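Side-chain contacts in armadillo repeat protein arm00016 (Synthetic construct, PDB 4D4E), which is a computationally designed armadillo repeat scaffold, probably meant to bind extended peptides in a modular, repeat-by-repeat way: residues A83-N86 with E87-Q90; L21-D25 with Q26-Q30; I173-L176 with I177-G180. All coordinates share one frame; numbering follows the deposited sequence.

In the fold
All three contacts are local, each made within one continuous run of chain, so none encloses another and they follow in series from the N terminus. Contact 2 comes first, where the chain leaves helix 14-20; it caps helix 26-40 and packs the turn on it. Contact 1, its centre about 27 Å from that of contact 2, closes the turn after helix 68-81, caps helix 86-94 and joins it to helices 44-52 and 110-124. Contact 3 ends helix 170-178 against helices 152-166 and 212-221, before the chain enters helix 182-187. Contacts 2 and 3 fall on opposite sides of the chain's centre, about 42 Å apart between centres.

Contact 1: A83-N86 with E87-Q90; sequences AGNN and EQIQ
Asn-85 and Ile-89 are joined through the backbone, Ile-89 N giving a bond of 3.0 Å to Asn-85 O, and Gln-90 N follows one residue on by donating to Asn-86 O, so the first turn of helix 86-94 is wound from its start. The side chains of Asn-85 and Gln-88 then trade bonds with each other's backbone. Asn-85 carries CG between its backbone N and carbonyl carbon, chi1 63°, which swings OD1 over the open end of the helix to accept from Gln-88 N at 3.0 Å. Gln-88 reaches back the other way, its chain extended beyond CG, and OE1 takes the N-H of Asn-85 at 2.9 Å, with the donor tilted 21° from the carbonyl plane. This reciprocal pair is a capping box with Asn-85 as N-cap, opening the helix that follows helix 68-81 in this armadillo array. The side chains of Asn-85 and Gln-88 cross at about a right angle, and this brings their amides face to face in a stack, the planes 18° apart. The aliphatic part of Gln-88 also packs on the cap, CG standing 3.3 Å from Asn-85 OD1. Gly-84 passes close by: its CA is 3.3 Å from Gln-88 OE1, and a CB at this position would collide with that oxygen. Gln-88 is buried, and its amide nitrogen is satisfied as well, NE2 donating to Gln-48 OE1 and Asn-44 O of helix 44-52. Ile-89 is buried too, with CG1 3.7 Å from Asn-85 O and its side chain reaching Ile-123 of helix 110-124.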
ATOM      1  N   ALA A  83      -8.987   2.466  -3.459  1.00 26.09           N
ATOM      2  CA  ALA A  83      -9.819   1.512  -2.659  1.00 26.34           C
ATOM      3  C   ALA A  83     -11.073   1.127  -3.462  1.00 29.35           C
ATOM      4  O   ALA A  83     -11.992   0.527  -2.921  1.00 29.83           O
ATOM      5  CB  ALA A  83     -10.225   2.169  -1.321  1.00 22.93           C
ATOM      6  N   GLY A  84     -11.132   1.517  -4.748  1.00 31.23           N
ATOM      7  CA  GLY A  84     -12.294   1.223  -5.589  1.00 28.75           C
ATOM      8  C   GLY A  84     -12.105  -0.108  -6.230  1.00 30.85           C
ATOM      9  O   GLY A  84     -11.206  -0.872  -5.868  1.00 30.71           O
ATOM     10  N   ASN A  85     -12.952  -0.413  -7.197  1.00 34.99           N
ATOM     11  CA  ASN A  85     -12.900  -1.726  -7.828  1.00 34.51           C
ATOM     12  C   ASN A  85     -11.679  -1.734  -8.745  1.00 35.23           C
ATOM     13  O   ASN A  85     -10.990  -0.696  -8.867  1.00 33.76           O
ATOM     14  CB  ASN A  85     -14.205  -2.015  -8.572  1.00 35.31           C
ATOM     15  CG  ASN A  85     -14.460  -1.049  -9.718  1.00 37.00           C
ATOM     16  OD1 ASN A  85     -13.586  -0.745 -10.545  1.00 34.73           O
ATOM     17  ND2 ASN A  85     -15.675  -0.575  -9.783  1.00 38.50           N
ATOM     18  N   ASN A  86     -11.446  -2.875  -9.407  1.00 35.21           N
ATOM     19  CA  ASN A  86     -10.243  -3.123 -10.180  1.00 34.01           C
ATOM     20  C   ASN A  86     -10.221  -2.321 -11.479  1.00 32.33           C
ATOM     21  O   ASN A  86      -9.155  -1.992 -11.937  1.00 33.86           O
ATOM     22  CB  ASN A  86     -10.038  -4.619 -10.497  1.00 32.50           C
ATOM     23  CG  ASN A  86      -9.707  -5.468  -9.274  1.00 33.71           C
ATOM     24  OD1 ASN A  86      -9.509  -4.983  -8.177  1.00 31.80           O
ATOM     25  ND2 ASN A  86      -9.628  -6.770  -9.486  1.00 36.93           N
ATOM     26  N   GLU A  87     -11.382  -2.003 -12.040  1.00 32.77           N
ATOM     27  CA  GLU A  87     -11.503  -1.034 -13.144  1.00 35.20           C
ATOM     28  C   GLU A  87     -10.984   0.386 -12.775  1.00 34.38           C
ATOM     29  O   GLU A  87     -10.309   1.070 -13.585  1.00 31.59           O
ATOM     30  CB  GLU A  87     -12.951  -0.942 -13.617  1.00 37.92           C
ATOM     31  CG  GLU A  87     -13.442  -2.183 -14.334  1.00 40.06           C
ATOM     32  CD  GLU A  87     -14.288  -1.882 -15.569  1.00 48.18           C
ATOM     33  OE1 GLU A  87     -14.683  -0.696 -15.767  1.00 49.58           O
ATOM     34  OE2 GLU A  87     -14.538  -2.831 -16.367  1.00 44.88           O
ATOM     35  N   GLN A  88     -11.239   0.788 -11.540  1.00 31.50           N
ATOM     36  CA  GLN A  88     -10.859   2.122 -11.076  1.00 30.33           C
ATOM     37  C   GLN A  88      -9.418   2.155 -10.674  1.00 30.78           C
ATOM     38  O   GLN A  88      -8.777   3.158 -10.926  1.00 34.29           O
ATOM     39  CB  GLN A  88     -11.770   2.600  -9.965  1.00 29.18           C
ATOM     40  CG  GLN A  88     -13.203   2.527 -10.454  1.00 29.77           C
ATOM     41  CD  GLN A  88     -14.214   2.673  -9.349  1.00 32.08           C
ATOM     42  OE1 GLN A  88     -14.077   2.098  -8.244  1.00 30.96           O
ATOM     43  NE2 GLN A  88     -15.246   3.435  -9.633  1.00 27.78           N
ATOM     44  N   ILE A  89      -8.889   1.069 -10.097  1.00 27.84           N
ATOM     45  CA  ILE A  89      -7.461   1.014  -9.912  1.00 26.79           C
ATOM     46  C   ILE A  89      -6.773   1.087 -11.302  1.00 28.13           C
ATOM     47  O   ILE A  89      -5.757   1.762 -11.483  1.00 26.85           O
ATOM     48  CB  ILE A  89      -7.035  -0.249  -9.188  1.00 26.12           C
ATOM     49  CG1 ILE A  89      -7.545  -0.227  -7.726  1.00 25.27           C
ATOM     50  CG2 ILE A  89      -5.525  -0.417  -9.310  1.00 26.71           C
ATOM     51  CD1 ILE A  89      -7.307  -1.518  -6.953  1.00 21.60           C
ATOM     52  N   GLN A  90      -7.331   0.391 -12.284  1.00 29.71           N
ATOM     53  CA  GLN A  90      -6.808   0.450 -13.626  1.00 30.19           C
ATOM     54  C   GLN A  90      -6.678   1.867 -14.224  1.00 26.22           C
ATOM     55  O   GLN A  90      -5.706   2.227 -14.878  1.00 25.84           O
ATOM     56  CB  GLN A  90      -7.706  -0.398 -14.522  1.00 32.44           C
ATOM     57  CG  GLN A  90      -7.046  -1.711 -14.868  1.00 42.92           C
ATOM     58  CD  GLN A  90      -5.619  -1.502 -15.313  1.00 43.21           C
ATOM     59  OE1 GLN A  90      -5.368  -0.721 -16.233  1.00 43.17           O
ATOM     60  NE2 GLN A  90      -4.681  -2.177 -14.655  1.00 37.20           N
TER

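Contact 2: L21-D25 with Q26-Q30; sequences LNSPD and QQELQ
Asp-25 and Glu-28 meet at the start of helix 26-40, where hydrogen bonds do most of the work. Asp-25 is the N-cap: with CG anti to its own N, chi1 173°, OD1 hangs over the first turn and accepts from Glu-28 N at 3.0 Å in an almost straight bond of 177°, met from above the carboxylate plane. A weak bond from Gln-27 N adds a second donor to the same oxygen. Ser-23 OG donates to Glu-28 OE1 at 2.9 Å, likewise from above the carboxylate plane, and weakly accepts from Asp-25 N. Gln-26 folds back at chi2 so that NE2 reaches Pro-24 O at 2.7 Å, lying well above that carbonyl's plane, and Leu-29 N closes the backbone turn on Asp-25 O.

Charge works against part of this: Asp-25 OD2 and Glu-28 OE1 are 3.7 Å apart, their carboxylate planes 79° to each other, a closeness that the serine and the helix-start N-H groups probably offset. Without the carboxylate, as with an alanine here, the N-H groups of Gln-27 and Glu-28 would probably lose their cap and the first turn could fray.

Apolar contact is slight: Leu-29 CD1 is 4.5 Å from Leu-21 CD2, though the same methyl sits closer, 3.6 Å, to the backbone oxygen Leu-21 O. Leu-21, following helix 14-20, packs on Ala-32, Leu-33 and Leu-36, laying this turn against helix 26-40.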
ATOM      1  N   LEU A  21      -8.437  22.303  -9.509  1.00 38.32           N
ATOM      2  CA  LEU A  21      -7.165  21.614  -9.185  1.00 38.71           C
ATOM      3  C   LEU A  21      -5.976  22.208  -9.956  1.00 44.18           C
ATOM      4  O   LEU A  21      -4.833  22.038  -9.559  1.00 50.09           O
ATOM      5  CB  LEU A  21      -7.264  20.093  -9.481  1.00 32.42           C
ATOM      6  CG  LEU A  21      -8.380  19.325  -8.765  1.00 31.73           C
ATOM      7  CD1 LEU A  21      -8.252  17.859  -9.089  1.00 31.85           C
ATOM      8  CD2 LEU A  21      -8.348  19.529  -7.217  1.00 34.47           C
ATOM      9  N   ASN A  22      -6.272  22.850 -11.089  1.00 50.67           N
ATOM     10  CA  ASN A  22      -5.257  23.417 -11.984  0.50 52.40           C
ATOM     11  C   ASN A  22      -5.140  24.940 -11.772  1.00 53.68           C
ATOM     12  O   ASN A  22      -4.382  25.598 -12.458  1.00 60.55           O
ATOM     13  CB  ASN A  22      -5.567  23.092 -13.476  0.50 54.99           C
ATOM     14  CG  ASN A  22      -6.029  21.641 -13.708  0.50 55.45           C
ATOM     15  OD1 ASN A  22      -5.216  20.727 -13.882  0.50 58.36           O
ATOM     16  ND2 ASN A  22      -7.341  21.435 -13.750  0.50 54.65           N
ATOM     17  N   SER A  23      -5.906  25.484 -10.819  1.00 51.80           N
ATOM     18  CA  SER A  23      -5.897  26.917 -10.459  1.00 54.20           C
ATOM     19  C   SER A  23      -4.673  27.320  -9.648  1.00 57.93           C
ATOM     20  O   SER A  23      -4.362  26.656  -8.671  1.00 49.33           O
ATOM     21  CB  SER A  23      -7.127  27.256  -9.618  1.00 54.32           C
ATOM     22  OG  SER A  23      -6.930  28.433  -8.852  1.00 57.61           O
ATOM     23  N   PRO A  24      -3.994  28.431 -10.024  1.00 63.93           N
ATOM     24  CA  PRO A  24      -2.836  28.868  -9.231  1.00 63.39           C
ATOM     25  C   PRO A  24      -3.256  29.530  -7.899  1.00 62.12           C
ATOM     26  O   PRO A  24      -2.430  29.682  -7.010  1.00 63.65           O
ATOM     27  CB  PRO A  24      -2.125  29.883 -10.150  1.00 64.34           C
ATOM     28  CG  PRO A  24      -2.810  29.766 -11.484  1.00 68.87           C
ATOM     29  CD  PRO A  24      -4.214  29.331 -11.166  1.00 63.63           C
ATOM     30  N   ASP A  25      -4.521  29.909  -7.772  1.00 58.72           N
ATOM     31  CA  ASP A  25      -5.078  30.370  -6.510  1.00 56.04           C
ATOM     32  C   ASP A  25      -5.101  29.247  -5.471  1.00 56.46           C
ATOM     33  O   ASP A  25      -5.917  28.322  -5.557  1.00 55.27           O
ATOM     34  CB  ASP A  25      -6.497  30.898  -6.730  1.00 61.65           C
ATOM     35  CG  ASP A  25      -7.225  31.237  -5.425  1.00 66.14           C
ATOM     36  OD1 ASP A  25      -6.909  30.689  -4.336  1.00 66.84           O
ATOM     37  OD2 ASP A  25      -8.148  32.067  -5.494  1.00 70.60           O
ATOM     38  N   GLN A  26      -4.230  29.375  -4.467  1.00 49.29           N
ATOM     39  CA  GLN A  26      -4.003  28.336  -3.487  1.00 45.65           C
ATOM     40  C   GLN A  26      -5.171  28.019  -2.577  1.00 46.40           C
ATOM     41  O   GLN A  26      -5.271  26.895  -2.120  1.00 43.83           O
ATOM     42  CB  GLN A  26      -2.736  28.612  -2.665  1.00 44.84           C
ATOM     43  CG  GLN A  26      -1.470  28.594  -3.509  1.00 49.37           C
ATOM     44  CD  GLN A  26      -1.402  27.336  -4.379  1.00 60.26           C
ATOM     45  OE1 GLN A  26      -1.122  26.232  -3.864  1.00 61.66           O
ATOM     46  NE2 GLN A  26      -1.684  27.477  -5.696  1.00 52.09           N
ATOM     47  N   GLN A  27      -6.049  28.976  -2.277  1.00 48.32           N
ATOM     48  CA  GLN A  27      -7.183  28.609  -1.397  1.00 54.42           C
ATOM     49  C   GLN A  27      -8.328  27.946  -2.185  1.00 49.67           C
ATOM     50  O   GLN A  27      -9.039  27.089  -1.663  1.00 50.76           O
ATOM     51  CB  GLN A  27      -7.641  29.716  -0.384  1.00 58.43           C
ATOM     52  CG  GLN A  27      -7.758  31.171  -0.875  1.00 63.00           C
ATOM     53  CD  GLN A  27      -6.410  31.872  -1.164  1.00 65.26           C
ATOM     54  OE1 GLN A  27      -5.338  31.435  -0.728  1.00 63.80           O
ATOM     55  NE2 GLN A  27      -6.474  32.968  -1.914  1.00 68.40           N
ATOM     56  N   GLU A  28      -8.454  28.328  -3.446  1.00 47.61           N
ATOM     57  CA  GLU A  28      -9.344  27.667  -4.380  1.00 49.11           C
ATOM     58  C   GLU A  28      -8.829  26.255  -4.722  1.00 48.19           C
ATOM     59  O   GLU A  28      -9.622  25.318  -4.810  1.00 43.79           O
ATOM     60  CB  GLU A  28      -9.410  28.496  -5.638  1.00 57.08           C
ATOM     61  CG  GLU A  28     -10.520  28.137  -6.596  1.00 70.66           C
ATOM     62  CD  GLU A  28     -10.353  28.875  -7.905  1.00 81.34           C
ATOM     63  OE1 GLU A  28      -9.409  29.697  -7.994  1.00 84.14           O
ATOM     64  OE2 GLU A  28     -11.149  28.635  -8.842  1.00 89.22           O
ATOM     65  N   LEU A  29      -7.507  26.099  -4.912  1.00 40.98           N
ATOM     66  CA  LEU A  29      -6.946  24.750  -5.063  1.00 37.18           C
ATOM     67  C   LEU A  29      -7.339  23.899  -3.846  1.00 35.00           C
ATOM     68  O   LEU A  29      -7.967  22.831  -3.992  1.00 32.09           O
ATOM     69  CB  LEU A  29      -5.433  24.770  -5.273  1.00 32.71           C
ATOM     70  CG  LEU A  29      -4.639  23.443  -5.077  1.00 34.90           C
ATOM     71  CD1 LEU A  29      -5.128  22.365  -6.004  1.00 32.69           C
ATOM     72  CD2 LEU A  29      -3.146  23.617  -5.271  1.00 30.12           C
ATOM     73  N   GLN A  30      -6.949  24.364  -2.661  1.00 33.09           N
ATOM     74  CA  GLN A  30      -7.202  23.681  -1.381  1.00 36.26           C
ATOM     75  C   GLN A  30      -8.670  23.298  -1.262  1.00 39.35           C
ATOM     76  O   GLN A  30      -8.998  22.191  -0.890  1.00 40.83           O
ATOM     77  CB  GLN A  30      -6.914  24.687  -0.243  1.00 43.00           C
ATOM     78  CG  GLN A  30      -6.685  24.079   1.136  1.00 43.90           C
ATOM     79  CD  GLN A  30      -6.964  25.051   2.300  1.00 47.12           C
ATOM     80  OE1 GLN A  30      -7.448  26.176   2.108  1.00 54.41           O
ATOM     81  NE2 GLN A  30      -6.695  24.596   3.510  1.00 38.00           N
TER

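Contact 3: I173-L176 with I177-G180; sequences IQKL and IEAG
Gln-174 and Glu-178 form an i to i+4 side-chain pair along the last turns of helix 170-178, just before the chain turns off at Gly-180. NE2 of Gln-174 donates to Glu-178 OE2 at 2.9 Å, approaching the anti side of the carboxylate 30° out of its plane. CG anti to the backbone N (chi1 176°) and a bend at chi2 fold the Gln-174 amide over toward Glu-178, the two flat groups being 87° apart. OE1 of Gln-174 lies beside Ile-177, 3.9 Å from Ile-177 CD1. The other carboxylate oxygen, OE1 of Glu-178, faces Lys-175 NZ in a long salt bridge of 3.9 Å.

On the apolar flank Ile-177 CD1 comes 4.2 Å from Ile-173 CG2, and both isoleucines touch Met-214 of helix 212-221. Leu-176 packs on Ile-162, Ile-165 and Ala-166 of helix 152-166. Gly-180, at positive phi, ends the helix in a Schellman motif, its N bonded to Ile-177 O at 2.8 Å.

The Glu-178 carboxylate is probably restrained in its rotation, mainly by the Gln-174 bond, and its negative charge close to the helix C terminus is probably eased only in part by Lys-175, whose bridge is long.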
ATOM      1  N   ILE A 173       5.943 -13.247  -5.940  1.00 27.89           N
ATOM      2  CA  ILE A 173       6.444 -13.705  -4.658  1.00 30.40           C
ATOM      3  C   ILE A 173       7.968 -13.852  -4.730  1.00 31.22           C
ATOM      4  O   ILE A 173       8.668 -13.431  -3.812  1.00 28.11           O
ATOM      5  CB  ILE A 173       5.748 -15.009  -4.190  1.00 30.17           C
ATOM      6  CG1 ILE A 173       4.288 -14.738  -3.782  1.00 29.42           C
ATOM      7  CG2 ILE A 173       6.484 -15.611  -2.999  1.00 32.11           C
ATOM      8  CD1 ILE A 173       3.495 -16.013  -3.550  1.00 32.57           C
ATOM      9  N   GLN A 174       8.492 -14.390  -5.831  1.00 27.47           N
ATOM     10  CA  GLN A 174       9.940 -14.505  -5.902  1.00 32.72           C
ATOM     11  C   GLN A 174      10.642 -13.097  -5.891  1.00 30.93           C
ATOM     12  O   GLN A 174      11.647 -12.886  -5.235  1.00 27.91           O
ATOM     13  CB  GLN A 174      10.376 -15.288  -7.148  1.00 33.78           C
ATOM     14  CG  GLN A 174      11.884 -15.329  -7.293  1.00 44.35           C
ATOM     15  CD  GLN A 174      12.610 -15.907  -6.067  1.00 52.18           C
ATOM     16  OE1 GLN A 174      11.999 -16.485  -5.131  1.00 53.42           O
ATOM     17  NE2 GLN A 174      13.932 -15.768  -6.071  1.00 58.08           N
ATOM     18  N   LYS A 175      10.084 -12.162  -6.634  1.00 31.96           N
ATOM     19  CA  LYS A 175      10.482 -10.762  -6.568  1.00 33.63           C
ATOM     20  C   LYS A 175      10.472 -10.186  -5.155  1.00 33.08           C
ATOM     21  O   LYS A 175      11.431  -9.524  -4.786  1.00 30.52           O
ATOM     22  CB  LYS A 175       9.604  -9.932  -7.505  1.00 36.41           C
ATOM     23  CG  LYS A 175       9.659 -10.500  -8.924  1.00 37.20           C
ATOM     24  CD  LYS A 175      10.829  -9.899  -9.719  1.00 41.46           C
ATOM     25  CE  LYS A 175      11.174 -10.725 -10.963  1.00 44.34           C
ATOM     26  NZ  LYS A 175      12.584 -10.509 -11.450  1.00 50.82           N
ATOM     27  N   LEU A 176       9.449 -10.491  -4.331  1.00 31.50           N
ATOM     28  CA  LEU A 176       9.428  -9.999  -2.931  1.00 28.50           C
ATOM     29  C   LEU A 176      10.641 -10.464  -2.160  1.00 27.95           C
ATOM     30  O   LEU A 176      11.297  -9.702  -1.480  1.00 26.73           O
ATOM     31  CB  LEU A 176       8.163 -10.439  -2.180  1.00 30.71           C
ATOM     32  CG  LEU A 176       6.912  -9.594  -2.073  1.00 32.44           C
ATOM     33  CD1 LEU A 176       5.943 -10.316  -1.158  1.00 27.03           C
ATOM     34  CD2 LEU A 176       7.215  -8.177  -1.527  1.00 29.24           C
ATOM     35  N   ILE A 177      10.896 -11.751  -2.284  1.00 29.45           N
ATOM     36  CA  ILE A 177      11.963 -12.404  -1.650  1.00 30.37           C
ATOM     37  C   ILE A 177      13.290 -11.827  -2.097  1.00 33.08           C
ATOM     38  O   ILE A 177      14.090 -11.490  -1.251  1.00 36.77           O
ATOM     39  CB  ILE A 177      11.885 -13.924  -1.916  1.00 31.02           C
ATOM     40  CG1 ILE A 177      10.766 -14.562  -1.082  1.00 31.50           C
ATOM     41  CG2 ILE A 177      13.193 -14.609  -1.521  1.00 31.12           C
ATOM     42  CD1 ILE A 177      10.423 -15.947  -1.601  1.00 32.16           C
ATOM     43  N   GLU A 178      13.517 -11.710  -3.416  1.00 33.45           N
ATOM     44  CA  GLU A 178      14.732 -11.081  -3.963  1.00 33.81           C
ATOM     45  C   GLU A 178      14.895  -9.630  -3.522  1.00 34.15           C
ATOM     46  O   GLU A 178      16.022  -9.198  -3.381  1.00 36.24           O
ATOM     47  CB  GLU A 178      14.763 -11.135  -5.484  1.00 35.69           C
ATOM     48  CG  GLU A 178      14.947 -12.541  -6.006  1.00 39.87           C
ATOM     49  CD  GLU A 178      14.649 -12.641  -7.487  1.00 43.13           C
ATOM     50  OE1 GLU A 178      14.351 -11.596  -8.130  1.00 44.37           O
ATOM     51  OE2 GLU A 178      14.713 -13.768  -7.992  1.00 40.85           O
ATOM     52  N   ALA A 179      13.793  -8.915  -3.270  1.00 31.74           N
ATOM     53  CA  ALA A 179      13.863  -7.563  -2.714  1.00 35.82           C
ATOM     54  C   ALA A 179      14.247  -7.574  -1.240  1.00 33.54           C
ATOM     55  O   ALA A 179      14.276  -6.545  -0.623  1.00 38.65           O
ATOM     56  CB  ALA A 179      12.539  -6.865  -2.896  1.00 33.54           C
ATOM     57  N   GLY A 180      14.527  -8.747  -0.672  1.00 34.89           N
ATOM     58  CA  GLY A 180      14.855  -8.890   0.781  1.00 34.02           C
ATOM     59  C   GLY A 180      13.695  -8.696   1.787  1.00 31.74           C
ATOM     60  O   GLY A 180      13.908  -8.195   2.926  1.00 29.72           O
TER